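Local atomic coordinates of UDP-glucose:anthocyanidin 3-O-glucosyltransferase (Clitoria ternatea, PDB entry 4REL), a protein that belongs to the plant glycosyltransferases of the GT-B fold, built from two Rossmann-like domains facing each other across a cleft. Residues A[131-136]-A[207-212]; A[213-218]-A[233-238]. All blocks are in the same frame, centred on the assembly; numbering follows the deposited sequence.

Interaction 1. Residues A[131-136]-A[207-212]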
ATOM      1  N   TRP A 131      21.882   1.921  -4.769  1.00 10.01           N
ATOM      2  CA  TRP A 131      20.584   2.438  -4.373  1.00  8.93           C
ATOM      3  C   TRP A 131      19.522   1.387  -4.659  1.00  8.31           C
ATOM      4  O   TRP A 131      19.336   0.957  -5.806  1.00 10.58           O
ATOM      5  CB  TRP A 131      20.260   3.714  -5.156  1.00  8.42           C
ATOM      6  CG  TRP A 131      19.031   4.445  -4.671  1.00  9.10           C
ATOM      7  CD1 TRP A 131      18.866   5.064  -3.468  1.00 10.42           C
ATOM      8  CD2 TRP A 131      17.807   4.639  -5.397  1.00  9.29           C
ATOM      9  NE1 TRP A 131      17.611   5.633  -3.396  1.00  9.66           N
ATOM     10  CE2 TRP A 131      16.945   5.389  -4.571  1.00 10.66           C
ATOM     11  CE3 TRP A 131      17.365   4.262  -6.674  1.00  9.46           C
ATOM     12  CZ2 TRP A 131      15.659   5.762  -4.971  1.00 11.85           C
ATOM     13  CZ3 TRP A 131      16.089   4.640  -7.072  1.00  8.70           C
ATOM     14  CH2 TRP A 131      15.251   5.378  -6.223  1.00  8.38           C
ATOM     15  N   ILE A 132      18.835   0.962  -3.608  1.00  7.90           N
ATOM     16  CA  ILE A 132      17.819  -0.072  -3.722  1.00  5.36           C
ATOM     17  C   ILE A 132      16.473   0.592  -3.487  1.00  7.09           C
ATOM     18  O   ILE A 132      16.236   1.167  -2.430  1.00  8.64           O
ATOM     19  CB  ILE A 132      18.046  -1.184  -2.687  1.00 10.41           C
ATOM     20  CG1 ILE A 132      19.392  -1.872  -2.946  1.00 16.31           C
ATOM     21  CG2 ILE A 132      16.897  -2.182  -2.717  1.00  9.74           C
ATOM     22  CD1 ILE A 132      19.782  -2.902  -1.899  1.00 15.71           C
ATOM     23  N   ALA A 133      15.602   0.540  -4.490  1.00  6.20           N
ATOM     24  CA  ALA A 133      14.302   1.198  -4.397  1.00  8.27           C
ATOM     25  C   ALA A 133      13.236   0.219  -3.908  1.00  8.57           C
ATOM     26  O   ALA A 133      13.165  -0.927  -4.376  1.00 16.45           O
ATOM     27  CB  ALA A 133      13.903   1.814  -5.744  1.00  9.22           C
ATOM     28  N   PHE A 134      12.414   0.676  -2.965  1.00  7.84           N
ATOM     29  CA  PHE A 134      11.368  -0.159  -2.371  1.00  7.45           C
ATOM     30  C   PHE A 134      10.019   0.332  -2.895  1.00 11.11           C
ATOM     31  O   PHE A 134       9.766   1.544  -2.934  1.00  9.74           O
ATOM     32  CB  PHE A 134      11.439  -0.046  -0.838  1.00  8.40           C
ATOM     33  CG  PHE A 134      10.380  -0.843  -0.097  1.00  5.32           C
ATOM     34  CD1 PHE A 134      10.389  -2.231  -0.120  1.00  8.48           C
ATOM     35  CD2 PHE A 134       9.400  -0.190   0.655  1.00  8.19           C
ATOM     36  CE1 PHE A 134       9.434  -2.962   0.587  1.00 10.93           C
ATOM     37  CE2 PHE A 134       8.435  -0.915   1.369  1.00  9.56           C
ATOM     38  CZ  PHE A 134       8.458  -2.312   1.327  1.00  9.06           C
ATOM     39  N   TRP A 135       9.159  -0.607  -3.287  1.00  5.77           N
ATOM     40  CA  TRP A 135       7.865  -0.287  -3.899  1.00  9.36           C
ATOM     41  C   TRP A 135       6.706  -0.898  -3.116  1.00  9.69           C
ATOM     42  O   TRP A 135       6.362  -2.069  -3.317  1.00 10.29           O
ATOM     43  CB  TRP A 135       7.838  -0.830  -5.329  1.00  9.45           C
ATOM     44  CG  TRP A 135       6.655  -0.364  -6.125  1.00  7.40           C
ATOM     45  CD1 TRP A 135       5.512  -1.061  -6.379  1.00 10.31           C
ATOM     46  CD2 TRP A 135       6.507   0.909  -6.766  1.00  8.55           C
ATOM     47  NE1 TRP A 135       4.655  -0.296  -7.142  1.00  8.72           N
ATOM     48  CE2 TRP A 135       5.252   0.911  -7.397  1.00  8.50           C
ATOM     49  CE3 TRP A 135       7.325   2.038  -6.873  1.00 12.82           C
ATOM     50  CZ2 TRP A 135       4.786   2.012  -8.127  1.00 11.36           C
ATOM     51  CZ3 TRP A 135       6.864   3.127  -7.588  1.00 12.40           C
ATOM     52  CH2 TRP A 135       5.600   3.107  -8.208  1.00 11.52           C
ATOM     53  N   PRO A 136       6.098  -0.112  -2.210  1.00 10.47           N
ATOM     54  CA  PRO A 136       5.005  -0.647  -1.396  1.00  9.41           C
ATOM     55  C   PRO A 136       3.627  -0.308  -1.976  1.00 11.95           C
ATOM     56  O   PRO A 136       2.622  -0.412  -1.281  1.00 19.51           O
ATOM     57  CB  PRO A 136       5.210   0.071  -0.062  1.00  7.56           C
ATOM     58  CG  PRO A 136       5.672   1.443  -0.488  1.00  9.17           C
ATOM     59  CD  PRO A 136       6.600   1.167  -1.679  1.00  9.17           C
ATOM     60  N   LYS A 207      20.129  -0.287  -8.123  1.00  9.07           N
ATOM     61  CA  LYS A 207      20.806  -1.583  -8.133  1.00 10.00           C
ATOM     62  C   LYS A 207      19.780  -2.715  -8.134  1.00  9.99           C
ATOM     63  O   LYS A 207      19.967  -3.750  -8.796  1.00 10.86           O
ATOM     64  CB  LYS A 207      21.726  -1.679  -6.911  1.00 11.30           C
ATOM     65  CG  LYS A 207      22.402  -3.030  -6.723  1.00 17.38           C
ATOM     66  CD  LYS A 207      23.421  -3.324  -7.807  1.00 24.17           C
ATOM     67  CE  LYS A 207      24.271  -4.538  -7.415  1.00 37.08           C
ATOM     68  NZ  LYS A 207      25.389  -4.788  -8.374  1.00 41.36           N
ATOM     69  N   ALA A 208      18.691  -2.509  -7.397  1.00 12.27           N
ATOM     70  CA  ALA A 208      17.554  -3.422  -7.407  1.00 10.23           C
ATOM     71  C   ALA A 208      16.284  -2.667  -7.035  1.00  9.57           C
ATOM     72  O   ALA A 208      16.334  -1.656  -6.320  1.00  9.53           O
ATOM     73  CB  ALA A 208      17.787  -4.587  -6.440  1.00  9.86           C
ATOM     74  N   VAL A 209      15.148  -3.140  -7.536  1.00  7.66           N
ATOM     75  CA  VAL A 209      13.861  -2.632  -7.103  1.00  8.76           C
ATOM     76  C   VAL A 209      13.189  -3.767  -6.340  1.00 13.22           C
ATOM     77  O   VAL A 209      13.068  -4.886  -6.857  1.00  9.40           O
ATOM     78  CB  VAL A 209      12.975  -2.184  -8.294  1.00  7.58           C
ATOM     79  CG1 VAL A 209      11.581  -1.814  -7.809  1.00  8.08           C
ATOM     80  CG2 VAL A 209      13.609  -0.998  -9.017  1.00  8.90           C
ATOM     81  N   VAL A 210      12.789  -3.488  -5.103  1.00  8.96           N
ATOM     82  CA  VAL A 210      12.175  -4.498  -4.240  1.00  5.54           C
ATOM     83  C   VAL A 210      10.668  -4.248  -4.164  1.00  8.62           C
ATOM     84  O   VAL A 210      10.229  -3.189  -3.697  1.00 10.23           O
ATOM     85  CB  VAL A 210      12.784  -4.455  -2.828  1.00  5.29           C
ATOM     86  CG1 VAL A 210      12.050  -5.427  -1.891  1.00  8.52           C
ATOM     87  CG2 VAL A 210      14.260  -4.822  -2.886  1.00  9.02           C
ATOM     88  N   VAL A 211       9.881  -5.216  -4.638  1.00  9.75           N
ATOM     89  CA  VAL A 211       8.431  -5.066  -4.676  1.00 11.34           C
ATOM     90  C   VAL A 211       7.814  -5.781  -3.481  1.00  8.06           C
ATOM     91  O   VAL A 211       8.112  -6.944  -3.225  1.00  9.43           O
ATOM     92  CB  VAL A 211       7.820  -5.625  -5.984  1.00 11.80           C
ATOM     93  CG1 VAL A 211       6.301  -5.494  -5.945  1.00 11.61           C
ATOM     94  CG2 VAL A 211       8.377  -4.895  -7.200  1.00 13.34           C
ATOM     95  N   ASN A 212       6.939  -5.076  -2.768  1.00  7.64           N
ATOM     96  CA  ASN A 212       6.315  -5.574  -1.545  1.00 10.71           C
ATOM     97  C   ASN A 212       5.062  -6.374  -1.895  1.00 10.12           C
ATOM     98  O   ASN A 212       3.954  -6.008  -1.513  1.00 13.55           O
ATOM     99  CB  ASN A 212       5.918  -4.377  -0.672  1.00 11.38           C
ATOM    100  CG  ASN A 212       5.658  -4.759   0.771  1.00 13.00           C
ATOM    101  OD1 ASN A 212       6.414  -5.535   1.366  1.00 14.43           O
ATOM    102  ND2 ASN A 212       4.577  -4.217   1.345  1.00 12.79           N
TER
HETATM  103  O   HOH W   1       2.261  -2.589   0.483  1.00 26.12           O
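Ala133 and Val210 make the central link between two neighbouring parallel strands, 131-135 and 208-211, in the seven-stranded sheet of one Rossmann-like domain of this GT-B protein. Val210 N gives its hydrogen to Ala133 O at 2.7 Å, almost straight at 172°, and Val210 O takes the next bond from Trp135 N at 2.8 Å. Ala133 N to Ala208 O and Asn212 N to Trp135 O carry the ladder on in both directions. On one face of the sheet, Val210 spreads its two methyls between two neighbours: CG2 meets Ile132 CG2 at 3.7 Å, while CG1 reaches Phe134 CD1 at 4.0 Å. The Phe134 ring, with CG anti to the backbone N (chi1 179°), also brings CZ to 3.8 Å from Asn212 CG, its plane turned 55° from the amide. Helix 431-445 covers Ile132 and Val210 through Leu439, and helix 18-31 packs on Phe134. Trp135 points to the other face, its side chain about 5 Å from the bound 3,5,7-trihydroxy-2-(4-hydroxyphenyl)-4H-chromen-4-one, with NE1 hydrogen-bonded to Val138 O. Past the strand ends, one water donates to Pro136 O at 2.8 Å and accepts from Asn212 ND2 at 3.0 Å.

Interaction 2. Residues A[213-218]-A[233-238]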
ATOM      1  N   PHE A 213       5.231  -7.466  -2.628  1.00  9.26           N
ATOM      2  CA  PHE A 213       4.079  -8.234  -3.086  1.00  9.56           C
ATOM      3  C   PHE A 213       4.472  -9.665  -3.453  1.00 11.82           C
ATOM      4  O   PHE A 213       5.593 -10.097  -3.201  1.00 13.01           O
ATOM      5  CB  PHE A 213       3.432  -7.523  -4.283  1.00 10.18           C
ATOM      6  CG  PHE A 213       1.995  -7.903  -4.505  1.00 10.13           C
ATOM      7  CD1 PHE A 213       1.065  -7.745  -3.489  1.00 11.54           C
ATOM      8  CD2 PHE A 213       1.580  -8.416  -5.723  1.00 16.19           C
ATOM      9  CE1 PHE A 213      -0.267  -8.093  -3.675  1.00 12.67           C
ATOM     10  CE2 PHE A 213       0.255  -8.778  -5.920  1.00 13.73           C
ATOM     11  CZ  PHE A 213      -0.671  -8.614  -4.899  1.00 12.69           C
ATOM     12  N   PHE A 214       3.533 -10.390  -4.049  1.00 14.15           N
ATOM     13  CA  PHE A 214       3.730 -11.786  -4.414  1.00 14.38           C
ATOM     14  C   PHE A 214       3.896 -11.882  -5.928  1.00 17.34           C
ATOM     15  O   PHE A 214       2.954 -11.618  -6.674  1.00 15.70           O
ATOM     16  CB  PHE A 214       2.499 -12.603  -3.985  1.00 16.76           C
ATOM     17  CG  PHE A 214       2.032 -12.320  -2.572  1.00 15.10           C
ATOM     18  CD1 PHE A 214       2.703 -12.862  -1.483  1.00 23.30           C
ATOM     19  CD2 PHE A 214       0.909 -11.537  -2.341  1.00 20.80           C
ATOM     20  CE1 PHE A 214       2.269 -12.605  -0.185  1.00 20.65           C
ATOM     21  CE2 PHE A 214       0.466 -11.280  -1.049  1.00 24.10           C
ATOM     22  CZ  PHE A 214       1.150 -11.814   0.030  1.00 25.91           C
ATOM     23  N   ALA A 215       5.089 -12.258  -6.385  1.00 12.65           N
ATOM     24  CA  ALA A 215       5.367 -12.323  -7.816  1.00 15.21           C
ATOM     25  C   ALA A 215       4.377 -13.226  -8.548  1.00 14.28           C
ATOM     26  O   ALA A 215       3.994 -12.954  -9.689  1.00 15.87           O
ATOM     27  CB  ALA A 215       6.796 -12.801  -8.052  1.00 23.95           C
ATOM     28  N   GLU A 216       3.959 -14.294  -7.869  1.00 15.01           N
ATOM     29  CA  GLU A 216       3.050 -15.287  -8.442  1.00 15.61           C
ATOM     30  C   GLU A 216       1.666 -14.724  -8.763  1.00 18.16           C
ATOM     31  O   GLU A 216       0.907 -15.325  -9.526  1.00 21.30           O
ATOM     32  CB  GLU A 216       2.942 -16.493  -7.495  1.00 19.22           C
ATOM     33  CG  GLU A 216       4.231 -17.299  -7.340  1.00 17.92           C
ATOM     34  CD  GLU A 216       5.201 -16.733  -6.303  1.00 22.09           C
ATOM     35  OE1 GLU A 216       4.999 -15.596  -5.819  1.00 19.76           O
ATOM     36  OE2 GLU A 216       6.174 -17.443  -5.967  1.00 22.45           O
ATOM     37  N   LEU A 217       1.339 -13.567  -8.197  1.00 13.89           N
ATOM     38  CA  LEU A 217       0.040 -12.931  -8.438  1.00 11.72           C
ATOM     39  C   LEU A 217       0.057 -11.892  -9.550  1.00 14.84           C
ATOM     40  O   LEU A 217      -0.996 -11.495 -10.045  1.00 20.79           O
ATOM     41  CB  LEU A 217      -0.494 -12.271  -7.161  1.00 15.31           C
ATOM     42  CG  LEU A 217      -1.186 -13.144  -6.124  1.00 17.22           C
ATOM     43  CD1 LEU A 217      -1.878 -12.253  -5.089  1.00 16.82           C
ATOM     44  CD2 LEU A 217      -2.196 -14.055  -6.793  1.00 24.41           C
ATOM     45  N   ASP A 218       1.241 -11.416  -9.914  1.00 13.51           N
ATOM     46  CA  ASP A 218       1.351 -10.423 -10.979  1.00 11.42           C
ATOM     47  C   ASP A 218       1.326 -11.128 -12.329  1.00 11.48           C
ATOM     48  O   ASP A 218       1.781 -12.269 -12.445  1.00 14.32           O
ATOM     49  CB  ASP A 218       2.646  -9.607 -10.833  1.00 14.52           C
ATOM     50  CG  ASP A 218       2.544  -8.520  -9.781  1.00 18.34           C
ATOM     51  OD1 ASP A 218       1.410  -8.202  -9.348  1.00 17.04           O
ATOM     52  OD2 ASP A 218       3.601  -7.979  -9.380  1.00 22.60           O
ATOM     53  N   LEU A 233      14.837  -7.026 -10.417  1.00 10.90           N
ATOM     54  CA  LEU A 233      13.508  -6.934  -9.831  1.00  8.82           C
ATOM     55  C   LEU A 233      13.358  -8.043  -8.818  1.00 12.83           C
ATOM     56  O   LEU A 233      13.443  -9.220  -9.175  1.00 12.58           O
ATOM     57  CB  LEU A 233      12.429  -7.095 -10.907  1.00  9.28           C
ATOM     58  CG  LEU A 233      10.966  -7.061 -10.448  1.00 13.29           C
ATOM     59  CD1 LEU A 233      10.560  -5.672  -9.933  1.00 12.70           C
ATOM     60  CD2 LEU A 233      10.060  -7.483 -11.604  1.00 12.77           C
ATOM     61  N   LEU A 234      13.139  -7.672  -7.559  1.00  8.83           N
ATOM     62  CA  LEU A 234      13.057  -8.646  -6.475  1.00  8.13           C
ATOM     63  C   LEU A 234      11.726  -8.497  -5.751  1.00 12.86           C
ATOM     64  O   LEU A 234      11.291  -7.372  -5.462  1.00 15.44           O
ATOM     65  CB  LEU A 234      14.211  -8.429  -5.484  1.00  9.75           C
ATOM     66  CG  LEU A 234      15.649  -8.494  -6.013  1.00 11.50           C
ATOM     67  CD1 LEU A 234      16.670  -8.057  -4.937  1.00  9.59           C
ATOM     68  CD2 LEU A 234      15.959  -9.897  -6.507  1.00  9.40           C
ATOM     69  N   TYR A 235      11.072  -9.620  -5.465  1.00 11.22           N
ATOM     70  CA  TYR A 235       9.836  -9.593  -4.686  1.00 12.42           C
ATOM     71  C   TYR A 235      10.124 -10.150  -3.296  1.00 19.45           C
ATOM     72  O   TYR A 235      10.640 -11.259  -3.160  1.00 28.45           O
ATOM     73  CB  TYR A 235       8.741 -10.433  -5.350  1.00 10.62           C
ATOM     74  CG  TYR A 235       8.088  -9.834  -6.577  1.00 14.66           C
ATOM     75  CD1 TYR A 235       6.794  -9.326  -6.523  1.00 15.42           C
ATOM     76  CD2 TYR A 235       8.756  -9.796  -7.794  1.00 13.76           C
ATOM     77  CE1 TYR A 235       6.185  -8.786  -7.659  1.00 14.36           C
ATOM     78  CE2 TYR A 235       8.159  -9.263  -8.925  1.00 15.96           C
ATOM     79  CZ  TYR A 235       6.878  -8.759  -8.848  1.00 17.72           C
ATOM     80  OH  TYR A 235       6.301  -8.244  -9.982  1.00 18.95           O
ATOM     81  N   VAL A 236       9.813  -9.371  -2.268  1.00  9.42           N
ATOM     82  CA  VAL A 236       9.920  -9.845  -0.896  1.00 11.34           C
ATOM     83  C   VAL A 236       8.526  -9.859  -0.285  1.00 12.11           C
ATOM     84  O   VAL A 236       7.782  -8.879  -0.391  1.00 14.63           O
ATOM     85  CB  VAL A 236      10.875  -8.974  -0.074  1.00 12.95           C
ATOM     86  CG1 VAL A 236      10.897  -9.424   1.388  1.00 12.65           C
ATOM     87  CG2 VAL A 236      12.270  -9.051  -0.671  1.00 10.79           C
ATOM     88  N   VAL A 237       8.180 -10.993   0.320  1.00 13.67           N
ATOM     89  CA  VAL A 237       6.843 -11.233   0.851  1.00 16.89           C
ATOM     90  C   VAL A 237       6.448 -10.121   1.814  1.00 13.80           C
ATOM     91  O   VAL A 237       7.183  -9.826   2.763  1.00 15.84           O
ATOM     92  CB  VAL A 237       6.783 -12.607   1.563  1.00 20.77           C
ATOM     93  CG1 VAL A 237       5.558 -12.717   2.450  1.00 21.36           C
ATOM     94  CG2 VAL A 237       6.800 -13.728   0.533  1.00 25.96           C
ATOM     95  N   PRO A 238       5.285  -9.499   1.574  1.00 14.00           N
ATOM     96  CA  PRO A 238       4.825  -8.330   2.341  1.00 16.19           C
ATOM     97  C   PRO A 238       4.257  -8.659   3.715  1.00 14.94           C
ATOM     98  O   PRO A 238       4.003  -7.736   4.487  1.00 17.04           O
ATOM     99  CB  PRO A 238       3.700  -7.760   1.460  1.00 15.07           C
ATOM    100  CG  PRO A 238       3.207  -8.940   0.680  1.00 14.75           C
ATOM    101  CD  PRO A 238       4.435  -9.754   0.396  1.00 13.14           C
TER
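Tyr235 reaches from the last strand of the sheet into the 213-218 turn, where Ala215 covers its ring and Asp218 takes its hydroxyl. Segment 213-218 lies in the connection from strand 208-211 to helix 220-229, and Tyr235 is on the strand that completes this beta-alpha-beta unit of the Rossmann-like domain. The packing is tight at the phenol: Ala215 CB sits over the ring centre, 3.6 Å from the centroid and 14° off the normal, a CH-pi contact. Phe213 O lies near the plane of the Tyr235 ring at one edge, 3.6 Å from CD1. Pro238 also packs closely, over one face of the Phe214 ring, with CG 3.6 Å from CZ and CD in a CH-pi contact. The looser part is at Val237, whose CG1 comes only within 4.2 Å of Phe214 CE1, approaching obliquely. Val422 of helix 409-425 also packs on Phe214. Val237 is partly exposed, as is Ala215, whereas Tyr235 and Asp218 are buried. Tyr235 OH donates to Asp218 OD2 at 2.8 Å through the anti lone pair of that oxygen, with carboxylate and ring planes 65° apart. Asp218 OD1 is hydrogen-bonded to Ser139 OG, so both carboxylate oxygens have a partner, an arrangement consistent with a charged Asp218 held in place within the protein.

How the interactions relate
Four strands of the sheet come earlier in the chain; after strand 131-135 it runs through 70 residues containing helices but no strand, and returns at 207-212, where interaction 1 closes that long loop. It continues directly into 213-218, passes through helix 220-229 and comes back at 233-238, so interaction 2 closes a much shorter loop of 14 intervening residues. The two follow in series, neither nesting nor crossing. Strand 208-211 joins them: it pairs with 131-135 on one edge and with 233-235 on the other, where Val211 N lies 2.7 Å from Leu234 O, a probable hydrogen bond. Together they tie the sheet's last three strands to the turn leading into helix 220-229.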